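Local atomic coordinates of putative cell surface hydrolase (Lactobacillus plantarum, PDB entry 3LP5), a protein that is a putative cell surface hydrolase of the alpha/beta-hydrolase clan, whose substrate and precise reaction remain unknown. Residues L38-Q43 and K89-T94; G108-T113 and K153-Y158; I223-R228 and E234-K239. All blocks are in the same frame, centred on the assembly; numbering follows the deposited sequence.

Along the chain the three contacts follow in series, none nested in or crossing another. Contact 1 closes a loop of 45 residues that contains strands 48-52 and 62-67 and most of helix 74-92, tying that helix's C-terminal end back to strand 37-42 of the central sheet. Contact 2 closes the next, 39 residues long and including strand 127-134, by packing helix 107-118 against helix 150-157. Contact 3 is far more local, with five residues between its segments; it folds the chain after helix 217-231 back over that helix before helix 238-245 begins. Contacts 2 and 3 lie on opposite sides of the chain's centre, their centres about 28 Å apart.

Contact 1. Residues L38-Q43 and K89-T94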
ATOM      1  N   LEU A  38     -13.100  -8.131  -4.183  1.00 15.90           N
ATOM      2  CA  LEU A  38     -13.626  -8.572  -2.897  1.00 16.31           C
ATOM      3  C   LEU A  38     -13.242  -7.550  -1.811  1.00 16.67           C
ATOM      4  O   LEU A  38     -12.088  -7.093  -1.801  1.00 17.16           O
ATOM      5  CB  LEU A  38     -12.949  -9.883  -2.548  1.00 16.90           C
ATOM      6  CG  LEU A  38     -13.256 -10.465  -1.200  1.00 14.98           C
ATOM      7  CD1 LEU A  38     -14.696 -10.978  -1.086  1.00 15.08           C
ATOM      8  CD2 LEU A  38     -12.232 -11.563  -0.869  1.00 17.67           C
ATOM      9  N   LYS A  39     -14.176  -7.141  -0.943  1.00 15.19           N
ATOM     10  CA  LYS A  39     -13.879  -6.124   0.097  1.00 16.82           C
ATOM     11  C   LYS A  39     -14.124  -6.700   1.449  1.00 16.48           C
ATOM     12  O   LYS A  39     -15.226  -7.230   1.684  1.00 16.60           O
ATOM     13  CB  LYS A  39     -14.769  -4.873  -0.003  1.00 17.57           C
ATOM     14  CG  LYS A  39     -14.523  -4.023  -1.209  1.00 25.13           C
ATOM     15  CD  LYS A  39     -14.678  -2.513  -0.891  1.00 35.24           C
ATOM     16  CE  LYS A  39     -14.482  -1.616  -2.176  1.00 38.70           C
ATOM     17  NZ  LYS A  39     -15.568  -1.820  -3.206  1.00 39.26           N
ATOM     18  N   LEU A  40     -13.124  -6.582   2.331  1.00 15.15           N
ATOM     19  CA  LEU A  40     -13.237  -6.995   3.727  1.00 14.87           C
ATOM     20  C   LEU A  40     -13.144  -5.740   4.562  1.00 16.28           C
ATOM     21  O   LEU A  40     -12.276  -4.856   4.307  1.00 15.69           O
ATOM     22  CB  LEU A  40     -12.102  -7.932   4.143  1.00 13.65           C
ATOM     23  CG  LEU A  40     -12.121  -9.414   3.809  1.00 14.92           C
ATOM     24  CD1 LEU A  40     -12.191  -9.685   2.244  1.00 15.95           C
ATOM     25  CD2 LEU A  40     -10.858 -10.131   4.476  1.00 11.69           C
ATOM     26  N   THR A  41     -14.036  -5.649   5.549  1.00 14.60           N
ATOM     27  CA  THR A  41     -13.946  -4.613   6.547  1.00 14.30           C
ATOM     28  C   THR A  41     -13.793  -5.282   7.897  1.00 12.95           C
ATOM     29  O   THR A  41     -14.707  -6.019   8.357  1.00 12.93           O
ATOM     30  CB  THR A  41     -15.227  -3.760   6.579  1.00 14.51           C
ATOM     31  OG1 THR A  41     -15.391  -3.208   5.286  1.00 17.30           O
ATOM     32  CG2 THR A  41     -15.042  -2.547   7.533  1.00 15.21           C
ATOM     33  N   VAL A  42     -12.644  -5.079   8.527  1.00 11.89           N
ATOM     34  CA  VAL A  42     -12.421  -5.703   9.834  1.00 12.06           C
ATOM     35  C   VAL A  42     -13.025  -4.818  10.879  1.00 12.11           C
ATOM     36  O   VAL A  42     -12.625  -3.643  10.990  1.00 12.17           O
ATOM     37  CB  VAL A  42     -10.916  -5.907  10.156  1.00 10.52           C
ATOM     38  CG1 VAL A  42     -10.733  -6.772  11.408  1.00 10.78           C
ATOM     39  CG2 VAL A  42     -10.231  -6.560   8.960  1.00 10.54           C
ATOM     40  N   GLN A  43     -13.904  -5.407  11.695  1.00 12.36           N
ATOM     41  CA  GLN A  43     -14.582  -4.728  12.833  1.00 14.73           C
ATOM     42  C   GLN A  43     -13.696  -4.530  14.052  1.00 15.06           C
ATOM     43  O   GLN A  43     -12.643  -5.158  14.172  1.00 15.83           O
ATOM     44  CB  GLN A  43     -15.855  -5.507  13.240  1.00 14.49           C
ATOM     45  CG  GLN A  43     -16.776  -5.836  12.069  1.00 18.68           C
ATOM     46  CD  GLN A  43     -17.124  -4.610  11.236  1.00 23.06           C
ATOM     47  OE1 GLN A  43     -16.796  -4.529  10.025  1.00 25.97           O
ATOM     48  NE2 GLN A  43     -17.712  -3.631  11.875  1.00 21.62           N
ATOM     49  N   LYS A  89      -4.990 -13.855   7.434  1.00 16.62           N
ATOM     50  CA  LYS A  89      -5.116 -15.272   7.788  1.00 16.85           C
ATOM     51  C   LYS A  89      -6.435 -15.860   7.385  1.00 16.35           C
ATOM     52  O   LYS A  89      -6.464 -16.976   6.940  1.00 16.21           O
ATOM     53  CB  LYS A  89      -4.798 -15.552   9.260  1.00 17.76           C
ATOM     54  CG  LYS A  89      -3.318 -15.359   9.518  1.00 21.62           C
ATOM     55  CD  LYS A  89      -2.928 -15.984  10.807  1.00 28.03           C
ATOM     56  CE  LYS A  89      -3.629 -15.287  11.921  1.00 32.45           C
ATOM     57  NZ  LYS A  89      -2.999 -15.634  13.216  1.00 35.57           N
ATOM     58  N   ALA A  90      -7.513 -15.094   7.481  1.00 15.71           N
ATOM     59  CA  ALA A  90      -8.816 -15.594   7.030  1.00 15.97           C
ATOM     60  C   ALA A  90      -8.781 -15.880   5.534  1.00 15.20           C
ATOM     61  O   ALA A  90      -9.347 -16.856   5.068  1.00 14.22           O
ATOM     62  CB  ALA A  90      -9.922 -14.587   7.360  1.00 14.40           C
ATOM     63  N   LEU A  91      -8.076 -15.037   4.780  1.00 14.68           N
ATOM     64  CA  LEU A  91      -7.982 -15.228   3.331  1.00 15.08           C
ATOM     65  C   LEU A  91      -7.129 -16.447   2.926  1.00 15.85           C
ATOM     66  O   LEU A  91      -7.465 -17.196   2.027  1.00 14.87           O
ATOM     67  CB  LEU A  91      -7.420 -13.960   2.707  1.00 14.46           C
ATOM     68  CG  LEU A  91      -8.366 -12.765   2.670  1.00 17.65           C
ATOM     69  CD1 LEU A  91      -7.477 -11.502   2.409  1.00 15.26           C
ATOM     70  CD2 LEU A  91      -9.436 -12.979   1.569  1.00 13.78           C
ATOM     71  N   VAL A  92      -6.009 -16.659   3.603  1.00 17.17           N
ATOM     72  CA  VAL A  92      -5.232 -17.799   3.259  1.00 17.78           C
ATOM     73  C   VAL A  92      -5.909 -19.104   3.699  1.00 18.69           C
ATOM     74  O   VAL A  92      -5.604 -20.151   3.124  1.00 17.87           O
ATOM     75  CB  VAL A  92      -3.756 -17.727   3.669  1.00 18.97           C
ATOM     76  CG1 VAL A  92      -3.241 -16.278   3.834  1.00 20.24           C
ATOM     77  CG2 VAL A  92      -3.380 -18.728   4.766  1.00 20.23           C
ATOM     78  N   LYS A  93      -6.838 -19.032   4.656  1.00 18.54           N
ATOM     79  CA  LYS A  93      -7.687 -20.196   5.018  1.00 19.93           C
ATOM     80  C   LYS A  93      -8.830 -20.477   4.041  1.00 18.76           C
ATOM     81  O   LYS A  93      -9.465 -21.543   4.110  1.00 21.67           O
ATOM     82  CB  LYS A  93      -8.255 -20.069   6.439  1.00 19.98           C
ATOM     83  CG  LYS A  93      -7.213 -20.291   7.525  1.00 24.61           C
ATOM     84  CD  LYS A  93      -7.918 -20.651   8.868  1.00 31.97           C
ATOM     85  CE  LYS A  93      -7.251 -21.861   9.614  1.00 37.67           C
ATOM     86  NZ  LYS A  93      -6.130 -21.466  10.577  1.00 37.02           N
ATOM     87  N   THR A  94      -9.102 -19.568   3.127  1.00 17.45           N
ATOM     88  CA  THR A  94     -10.189 -19.720   2.172  1.00 15.88           C
ATOM     89  C   THR A  94      -9.640 -19.977   0.761  1.00 16.24           C
ATOM     90  O   THR A  94     -10.126 -20.866   0.032  1.00 14.42           O
ATOM     91  CB  THR A  94     -11.040 -18.452   2.179  1.00 16.51           C
ATOM     92  OG1 THR A  94     -11.558 -18.275   3.494  1.00 20.19           O
ATOM     93  CG2 THR A  94     -12.224 -18.530   1.224  1.00 16.09           C
TER
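Leu38 and Leu40 meet Leu91 in a helix-on-sheet packing of the alpha/beta-hydrolase fold: strand 37-42 of the central mixed sheet receives the last turns of helix 74-92, which links the parallel strands 62-67 and 99-105. The two backbones stay well apart, with Leu40 CA and Leu91 CA 9.8 Å from one another, and leucine methyl groups bridge the interval.

Backbone hydrogen bonds join Leu38 and Leu40 to Phe62, Val64 and Gly66 of the neighbouring strand, but no hydrogen bond crosses to the helix segment.

The contact itself is wholly apolar and small, burying 114 Å² over both sides. Leu40 and Leu91 reach toward each other tip to tip. The CD2 methyl of Leu40 comes up to the branch point of Leu91, 4.1 Å from its CG, and lies almost as near to its CD1. Ala87, one helical turn earlier, also touches Leu40, and Ile65 on strand 62-67 touches Leu91, so the pair belongs to a wider hydrophobic layer between sheet and helix. Leu38 meets the helix differently, sliding past Leu91 in the opposite direction. Its CG stands anti to the backbone N (chi1 175°), an orientation that carries one branch toward the helix, where Leu38 CD2 rests 4.0 Å from Leu91 CD2.

Contact 2. Residues G108-T113 and K153-Y158; sequences GGLIWT and KELYRY
Leu155 reaches from helix 150-157 onto Leu110 and Thr113 of helix 107-118, a helix-helix contact beside the core of the alpha/beta-hydrolase fold. Helix 107-118 follows strand 99-105, and the junction between them carries a GxSxG sequence ending at Gly108, consistent with the nucleophile elbow of this clan. Leu110 and Thr113 lie on the first turns of that helix.

The two segments meet through van der Waals packing, mostly of apolar groups. Leu155 supplies the largest share of the 133 Å² buried between them, and its two methyl groups divide the work. CD2 is 4.0 Å from the CG2 methyl of Thr113 and nearly as close to Thr113 CB, the two side chains crossing at about a right angle. The same methyl also rests against the backbone of the preceding turn, with Leu155 CD2 4.1 Å from Leu110 O. CD1 turns to the other leucine, at 4.3 Å from Leu110 CD2. Around this group, Leu114 of helix 107-118 touches Leu155, Ile194 of helix 191-195 touches both Leu155 and Thr113, and Tyr138 touches both Leu110 and Thr113.

No hydrogen bond passes between the two segments. The two branches of Thr113 have separate tasks: with CG2 anti to its backbone N and OG1 anti to the carbonyl carbon (chi1 -60°), the methyl meets Leu155 while the hydroxyl turns back along its own helix. Gly109 O consequently accepts two bonds, one from Thr113 N in the helical ladder and one from the side chain, and the donors approach from opposite faces of the carbonyl plane. The hydroxyl bond runs 2.8 Å from Thr113 OG1 to Gly109 O, its donor tilted 27° out of that plane.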
ATOM      1  N   GLY A 108      -2.291   3.158   5.036  1.00 12.86           N
ATOM      2  CA  GLY A 108      -2.261   1.757   4.569  1.00 11.40           C
ATOM      3  C   GLY A 108      -0.835   1.267   4.312  1.00 12.01           C
ATOM      4  O   GLY A 108      -0.509   0.076   4.526  1.00 10.65           O
ATOM      5  N   GLY A 109       0.046   2.172   3.887  1.00 10.20           N
ATOM      6  CA  GLY A 109       1.443   1.761   3.598  1.00 11.14           C
ATOM      7  C   GLY A 109       2.187   1.396   4.891  1.00 12.11           C
ATOM      8  O   GLY A 109       3.015   0.486   4.904  1.00 11.83           O
ATOM      9  N   LEU A 110       1.935   2.165   5.967  1.00 12.10           N
ATOM     10  CA  LEU A 110       2.476   1.858   7.296  1.00 12.26           C
ATOM     11  C   LEU A 110       1.897   0.572   7.889  1.00 11.62           C
ATOM     12  O   LEU A 110       2.629  -0.285   8.507  1.00 12.61           O
ATOM     13  CB  LEU A 110       2.163   3.021   8.293  1.00 12.15           C
ATOM     14  CG  LEU A 110       2.345   4.459   7.806  1.00 13.66           C
ATOM     15  CD1 LEU A 110       2.290   5.460   9.011  1.00 12.21           C
ATOM     16  CD2 LEU A 110       3.675   4.560   7.068  1.00 13.18           C
ATOM     17  N   ILE A 111       0.586   0.446   7.779  1.00 10.00           N
ATOM     18  CA  ILE A 111      -0.076  -0.827   8.182  1.00 11.47           C
ATOM     19  C   ILE A 111       0.554  -2.041   7.483  1.00  9.35           C
ATOM     20  O   ILE A 111       0.989  -3.013   8.160  1.00 10.04           O
ATOM     21  CB  ILE A 111      -1.566  -0.760   7.980  1.00  9.70           C
ATOM     22  CG1 ILE A 111      -2.127   0.397   8.793  1.00 10.47           C
ATOM     23  CG2 ILE A 111      -2.233  -2.158   8.372  1.00 10.80           C
ATOM     24  CD1 ILE A 111      -3.564   0.920   8.331  1.00  9.84           C
ATOM     25  N   TRP A 112       0.684  -1.972   6.151  1.00  9.79           N
ATOM     26  CA  TRP A 112       1.366  -3.043   5.395  1.00 10.18           C
ATOM     27  C   TRP A 112       2.774  -3.229   5.914  1.00 10.12           C
ATOM     28  O   TRP A 112       3.201  -4.363   6.116  1.00 10.38           O
ATOM     29  CB  TRP A 112       1.493  -2.778   3.852  1.00 10.17           C
ATOM     30  CG  TRP A 112       0.435  -3.337   3.071  1.00 10.41           C
ATOM     31  CD1 TRP A 112      -0.505  -2.630   2.311  1.00 11.42           C
ATOM     32  CD2 TRP A 112       0.057  -4.725   2.987  1.00 13.30           C
ATOM     33  NE1 TRP A 112      -1.382  -3.518   1.719  1.00 12.77           N
ATOM     34  CE2 TRP A 112      -1.091  -4.793   2.154  1.00 12.11           C
ATOM     35  CE3 TRP A 112       0.606  -5.924   3.496  1.00 12.10           C
ATOM     36  CZ2 TRP A 112      -1.716  -6.020   1.823  1.00 11.51           C
ATOM     37  CZ3 TRP A 112      -0.033  -7.153   3.179  1.00 11.30           C
ATOM     38  CH2 TRP A 112      -1.179  -7.180   2.352  1.00 11.20           C
ATOM     39  N   THR A 113       3.495  -2.127   6.164  1.00  9.48           N
ATOM     40  CA  THR A 113       4.905  -2.334   6.521  1.00 10.81           C
ATOM     41  C   THR A 113       5.064  -3.095   7.826  1.00 10.27           C
ATOM     42  O   THR A 113       5.966  -3.914   7.994  1.00 12.18           O
ATOM     43  CB  THR A 113       5.689  -0.962   6.644  1.00 10.58           C
ATOM     44  OG1 THR A 113       5.624  -0.276   5.385  1.00 11.19           O
ATOM     45  CG2 THR A 113       7.137  -1.204   6.951  1.00  9.39           C
ATOM     46  N   LYS A 153      10.043   4.868  14.959  1.00 10.72           N
ATOM     47  CA  LYS A 153      10.957   4.051  15.820  1.00 11.31           C
ATOM     48  C   LYS A 153      10.538   2.585  15.753  1.00 12.05           C
ATOM     49  O   LYS A 153      11.400   1.715  15.653  1.00 12.55           O
ATOM     50  CB  LYS A 153      10.941   4.555  17.271  1.00 12.05           C
ATOM     51  CG  LYS A 153      11.788   5.869  17.427  1.00 13.76           C
ATOM     52  CD  LYS A 153      11.814   6.349  18.912  1.00 18.06           C
ATOM     53  CE  LYS A 153      12.300   7.791  19.036  1.00 22.84           C
ATOM     54  NZ  LYS A 153      12.228   8.260  20.472  1.00 24.06           N
ATOM     55  N   GLU A 154       9.232   2.323  15.735  1.00 10.67           N
ATOM     56  CA  GLU A 154       8.764   0.961  15.706  1.00 12.07           C
ATOM     57  C   GLU A 154       8.974   0.372  14.306  1.00 11.73           C
ATOM     58  O   GLU A 154       9.481  -0.719  14.202  1.00 12.95           O
ATOM     59  CB  GLU A 154       7.282   0.871  16.128  1.00 12.99           C
ATOM     60  CG  GLU A 154       6.732  -0.582  16.086  1.00 15.42           C
ATOM     61  CD  GLU A 154       5.240  -0.737  16.364  1.00 19.97           C
ATOM     62  OE1 GLU A 154       4.410   0.196  16.135  1.00 29.08           O
ATOM     63  OE2 GLU A 154       4.861  -1.841  16.747  1.00 23.25           O
ATOM     64  N   LEU A 155       8.626   1.080  13.234  1.00 10.18           N
ATOM     65  CA  LEU A 155       8.921   0.565  11.866  1.00 10.54           C
ATOM     66  C   LEU A 155      10.420   0.366  11.614  1.00 11.59           C
ATOM     67  O   LEU A 155      10.791  -0.562  10.901  1.00 10.94           O
ATOM     68  CB  LEU A 155       8.391   1.474  10.786  1.00  9.78           C
ATOM     69  CG  LEU A 155       6.888   1.768  10.899  1.00 10.73           C
ATOM     70  CD1 LEU A 155       6.453   2.879   9.931  1.00 10.88           C
ATOM     71  CD2 LEU A 155       6.144   0.464  10.494  1.00 11.86           C
ATOM     72  N   TYR A 156      11.266   1.205  12.207  1.00 10.62           N
ATOM     73  CA  TYR A 156      12.706   1.076  11.904  1.00 11.48           C
ATOM     74  C   TYR A 156      13.249  -0.075  12.717  1.00 11.93           C
ATOM     75  O   TYR A 156      14.040  -0.888  12.244  1.00 12.41           O
ATOM     76  CB  TYR A 156      13.400   2.366  12.312  1.00 11.26           C
ATOM     77  CG  TYR A 156      14.845   2.460  11.955  1.00 13.13           C
ATOM     78  CD1 TYR A 156      15.240   2.583  10.625  1.00 15.59           C
ATOM     79  CD2 TYR A 156      15.827   2.466  12.947  1.00 18.35           C
ATOM     80  CE1 TYR A 156      16.617   2.712  10.263  1.00 13.72           C
ATOM     81  CE2 TYR A 156      17.220   2.584  12.611  1.00 18.53           C
ATOM     82  CZ  TYR A 156      17.601   2.679  11.257  1.00 18.06           C
ATOM     83  OH  TYR A 156      18.970   2.799  10.927  1.00 16.49           O
ATOM     84  N   ARG A 157      12.758  -0.204  13.942  1.00 12.63           N
ATOM     85  CA  ARG A 157      13.256  -1.265  14.822  1.00 14.27           C
ATOM     86  C   ARG A 157      13.004  -2.663  14.253  1.00 12.93           C
ATOM     87  O   ARG A 157      13.790  -3.597  14.496  1.00 12.36           O
ATOM     88  CB  ARG A 157      12.596  -1.185  16.213  1.00 15.22           C
ATOM     89  CG  ARG A 157      13.261  -2.171  17.213  1.00 23.67           C
ATOM     90  CD  ARG A 157      12.372  -2.519  18.437  1.00 31.81           C
ATOM     91  NE  ARG A 157      12.563  -3.912  18.965  1.00 43.96           N
ATOM     92  CZ  ARG A 157      13.637  -4.737  18.831  1.00 47.18           C
ATOM     93  NH1 ARG A 157      14.761  -4.396  18.179  1.00 48.10           N
ATOM     94  NH2 ARG A 157      13.588  -5.951  19.386  1.00 49.59           N
ATOM     95  N   TYR A 158      11.895  -2.840  13.546  1.00 10.89           N
ATOM     96  CA  TYR A 158      11.606  -4.166  13.035  1.00 12.22           C
ATOM     97  C   TYR A 158      11.894  -4.360  11.545  1.00 11.09           C
ATOM     98  O   TYR A 158      11.462  -5.368  10.954  1.00 13.53           O
ATOM     99  CB  TYR A 158      10.153  -4.589  13.355  1.00 12.11           C
ATOM    100  CG  TYR A 158       9.956  -4.683  14.822  1.00 17.96           C
ATOM    101  CD1 TYR A 158      10.612  -5.687  15.544  1.00 23.01           C
ATOM    102  CD2 TYR A 158       9.192  -3.732  15.514  1.00 21.03           C
ATOM    103  CE1 TYR A 158      10.468  -5.786  16.907  1.00 25.43           C
ATOM    104  CE2 TYR A 158       9.040  -3.823  16.893  1.00 24.70           C
ATOM    105  CZ  TYR A 158       9.686  -4.855  17.564  1.00 26.23           C
ATOM    106  OH  TYR A 158       9.585  -4.992  18.903  1.00 30.20           O
TER

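Contact 3. Residues I223-R228 and E234-K239; sequences IVSLIR and ETMPDK
Arg228 O accepts a nearly straight hydrogen bond from Glu234 N, 2.9 Å long with an N-H...O angle of 172°. It joins helix 217-231 to the chain beyond it, which turns back over the helix on its way to helix 238-245.

The same two residues also meet through their side chains, in a salt bridge. Arg228 NH2 donates to Glu234 OE1 at 3.0 Å, although the position of that oxygen is less certain. A weak bond of 3.3 Å runs from Arg228 NE to Glu234 OE2. Both carboxylate oxygens are thus engaged, but the guanidinium and carboxylate planes are turned 51° apart, so the two-pronged pairing is twisted, not coplanar. An extended Glu234 reaches a guanidinium brought round by a bend at chi3 (61°) of Arg228.

Met236 covers a face of the guanidinium: its CE lies over the centre, 4.0 Å from Arg228 CZ. Its chain, bent at chi2 and chi3, also sets SD beside Arg228 CB and brings CE close to Ser225, whose OG is hydrogen-bonded to Asn244 of helix 238-245.

Replacing Arg228 by an alanine is likely to leave the Glu234 carboxylate without this positive partner and Met236 CE without the flat surface it rests on. Glu234 also touches Thr31, a residue of the sodium site, and its side chain lies about 8 Å from a bound sodium ion. The chemistry implies a surface link in which a backbone bond ties the returning chain to the helix, and Glu234 pairs with the guanidinium at its edge while Met236 packs over one face.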
ATOM      1  N   ILE A 223      -1.172   8.111 -10.957  1.00 10.95           N
ATOM      2  CA  ILE A 223      -1.043   7.079  -9.972  1.00 11.58           C
ATOM      3  C   ILE A 223      -1.530   5.735 -10.533  1.00 12.73           C
ATOM      4  O   ILE A 223      -0.835   4.713 -10.379  1.00 11.74           O
ATOM      5  CB  ILE A 223      -1.761   7.433  -8.670  1.00 12.19           C
ATOM      6  CG1 ILE A 223      -0.987   8.576  -8.003  1.00 13.61           C
ATOM      7  CG2 ILE A 223      -1.805   6.195  -7.721  1.00 11.15           C
ATOM      8  CD1 ILE A 223      -1.624   9.089  -6.743  1.00 18.07           C
ATOM      9  N   VAL A 224      -2.694   5.720 -11.186  1.00 11.49           N
ATOM     10  CA  VAL A 224      -3.232   4.458 -11.808  1.00 11.15           C
ATOM     11  C   VAL A 224      -2.251   3.995 -12.892  1.00 11.51           C
ATOM     12  O   VAL A 224      -1.985   2.799 -12.998  1.00 12.09           O
ATOM     13  CB  VAL A 224      -4.645   4.697 -12.413  1.00 10.48           C
ATOM     14  CG1 VAL A 224      -5.102   3.540 -13.361  1.00 11.74           C
ATOM     15  CG2 VAL A 224      -5.630   4.842 -11.249  1.00 11.22           C
ATOM     16  N   SER A 225      -1.641   4.943 -13.628  1.00 10.43           N
ATOM     17  CA  SER A 225      -0.704   4.553 -14.652  1.00 11.03           C
ATOM     18  C   SER A 225       0.512   3.812 -13.979  1.00 10.41           C
ATOM     19  O   SER A 225       0.977   2.812 -14.481  1.00 11.67           O
ATOM     20  CB  SER A 225      -0.200   5.760 -15.427  1.00 10.60           C
ATOM     21  OG  SER A 225       0.725   5.347 -16.439  1.00 13.04           O
ATOM     22  N   LEU A 226       0.955   4.286 -12.823  1.00 10.51           N
ATOM     23  CA  LEU A 226       2.134   3.722 -12.154  1.00 10.52           C
ATOM     24  C   LEU A 226       1.827   2.395 -11.526  1.00 10.75           C
ATOM     25  O   LEU A 226       2.694   1.505 -11.432  1.00 10.39           O
ATOM     26  CB  LEU A 226       2.673   4.697 -11.100  1.00 10.55           C
ATOM     27  CG  LEU A 226       3.234   6.011 -11.682  1.00  7.93           C
ATOM     28  CD1 LEU A 226       3.440   6.980 -10.539  1.00  9.09           C
ATOM     29  CD2 LEU A 226       4.553   5.821 -12.457  1.00  9.60           C
ATOM     30  N   ILE A 227       0.613   2.282 -10.998  1.00  9.49           N
ATOM     31  CA  ILE A 227       0.212   1.037 -10.369  1.00  9.98           C
ATOM     32  C   ILE A 227       0.233  -0.018 -11.458  1.00 10.38           C
ATOM     33  O   ILE A 227       0.856  -1.095 -11.288  1.00 11.35           O
ATOM     34  CB  ILE A 227      -1.192   1.085  -9.718  1.00 10.20           C
ATOM     35  CG1 ILE A 227      -1.206   1.933  -8.450  1.00 11.13           C
ATOM     36  CG2 ILE A 227      -1.747  -0.325  -9.492  1.00 10.56           C
ATOM     37  CD1 ILE A 227      -2.644   2.317  -7.998  1.00 10.92           C
ATOM     38  N   ARG A 228      -0.373   0.307 -12.586  1.00  8.91           N
ATOM     39  CA  ARG A 228      -0.331  -0.634 -13.754  1.00  8.96           C
ATOM     40  C   ARG A 228       1.098  -1.021 -14.225  1.00  9.80           C
ATOM     41  O   ARG A 228       1.413  -2.197 -14.384  1.00 12.51           O
ATOM     42  CB  ARG A 228      -1.142  -0.082 -14.895  1.00  8.97           C
ATOM     43  CG  ARG A 228      -2.625  -0.131 -14.605  1.00  7.94           C
ATOM     44  CD  ARG A 228      -3.415   0.512 -15.754  1.00 13.18           C
ATOM     45  NE  ARG A 228      -3.175  -0.214 -17.009  1.00 15.22           N
ATOM     46  CZ  ARG A 228      -3.264   0.318 -18.218  1.00 21.46           C
ATOM     47  NH1 ARG A 228      -3.622   1.583 -18.378  1.00 21.02           N
ATOM     48  NH2 ARG A 228      -3.065  -0.449 -19.285  1.00 24.52           N
ATOM     49  N   GLU A 234       2.225  -4.518 -16.011  1.00 18.71           N
ATOM     50  CA  GLU A 234       1.517  -4.634 -17.268  1.00 19.17           C
ATOM     51  C   GLU A 234       2.387  -4.017 -18.363  1.00 19.15           C
ATOM     52  O   GLU A 234       3.134  -3.083 -18.101  1.00 19.31           O
ATOM     53  CB  GLU A 234       0.254  -3.808 -17.133  1.00 20.01           C
ATOM     54  CG  GLU A 234      -0.846  -4.249 -17.963  1.00 25.45           C
ATOM     55  CD  GLU A 234      -2.158  -3.575 -17.560  1.00 31.80           C
ATOM     56  OE1 GLU A 234      -2.986  -3.314 -18.457  1.00 35.54           O
ATOM     57  OE2 GLU A 234      -2.354  -3.308 -16.363  1.00 32.74           O
ATOM     58  N   THR A 235       2.321  -4.534 -19.584  1.00 19.18           N
ATOM     59  CA  THR A 235       3.085  -3.928 -20.669  1.00 20.15           C
ATOM     60  C   THR A 235       2.364  -2.606 -21.072  1.00 19.35           C
ATOM     61  O   THR A 235       1.160  -2.609 -21.262  1.00 17.76           O
ATOM     62  CB  THR A 235       3.258  -4.930 -21.830  1.00 20.79           C
ATOM     63  OG1 THR A 235       1.993  -5.540 -22.050  1.00 26.32           O
ATOM     64  CG2 THR A 235       4.226  -6.068 -21.452  1.00 21.01           C
ATOM     65  N   MET A 236       3.082  -1.467 -21.098  1.00 18.81           N
ATOM     66  CA  MET A 236       2.435  -0.128 -21.259  1.00 17.56           C
ATOM     67  C   MET A 236       2.844   0.413 -22.640  1.00 17.94           C
ATOM     68  O   MET A 236       3.851  -0.058 -23.173  1.00 15.75           O
ATOM     69  CB  MET A 236       2.923   0.852 -20.179  1.00 18.97           C
ATOM     70  CG  MET A 236       2.731   0.367 -18.706  1.00 16.98           C
ATOM     71  SD  MET A 236       1.032   0.107 -18.228  1.00 15.24           S
ATOM     72  CE  MET A 236       0.455   1.809 -18.241  1.00 19.49           C
ATOM     73  N   PRO A 237       2.112   1.418 -23.187  1.00 16.96           N
ATOM     74  CA  PRO A 237       2.600   2.037 -24.450  1.00 18.23           C
ATOM     75  C   PRO A 237       3.976   2.699 -24.221  1.00 18.30           C
ATOM     76  O   PRO A 237       4.308   3.128 -23.085  1.00 17.67           O
ATOM     77  CB  PRO A 237       1.509   3.074 -24.797  1.00 17.90           C
ATOM     78  CG  PRO A 237       0.278   2.643 -24.035  1.00 16.86           C
ATOM     79  CD  PRO A 237       0.796   1.946 -22.777  1.00 17.03           C
ATOM     80  N   ASP A 238       4.808   2.716 -25.250  1.00 20.28           N
ATOM     81  CA  ASP A 238       6.233   3.099 -25.074  1.00 22.23           C
ATOM     82  C   ASP A 238       6.442   4.494 -24.458  1.00 21.77           C
ATOM     83  O   ASP A 238       7.348   4.691 -23.631  1.00 20.52           O
ATOM     84  CB  ASP A 238       7.038   2.976 -26.401  1.00 23.79           C
ATOM     85  CG  ASP A 238       7.238   1.517 -26.859  1.00 28.39           C
ATOM     86  OD1 ASP A 238       7.082   1.234 -28.069  1.00 31.44           O
ATOM     87  OD2 ASP A 238       7.557   0.639 -26.015  1.00 34.32           O
ATOM     88  N   LYS A 239       5.600   5.440 -24.864  1.00 21.29           N
ATOM     89  CA  LYS A 239       5.733   6.818 -24.422  1.00 22.40           C
ATOM     90  C   LYS A 239       5.248   6.953 -22.975  1.00 20.99           C
ATOM     91  O   LYS A 239       5.746   7.769 -22.210  1.00 20.21           O
ATOM     92  CB  LYS A 239       4.919   7.771 -25.319  1.00 23.13           C
ATOM     93  CG  LYS A 239       5.519   8.043 -26.725  1.00 27.61           C
ATOM     94  CD  LYS A 239       7.009   8.333 -26.706  1.00 35.61           C
ATOM     95  CE  LYS A 239       7.836   7.205 -27.391  1.00 37.79           C
ATOM     96  NZ  LYS A 239       7.544   7.048 -28.861  1.00 39.45           N
TER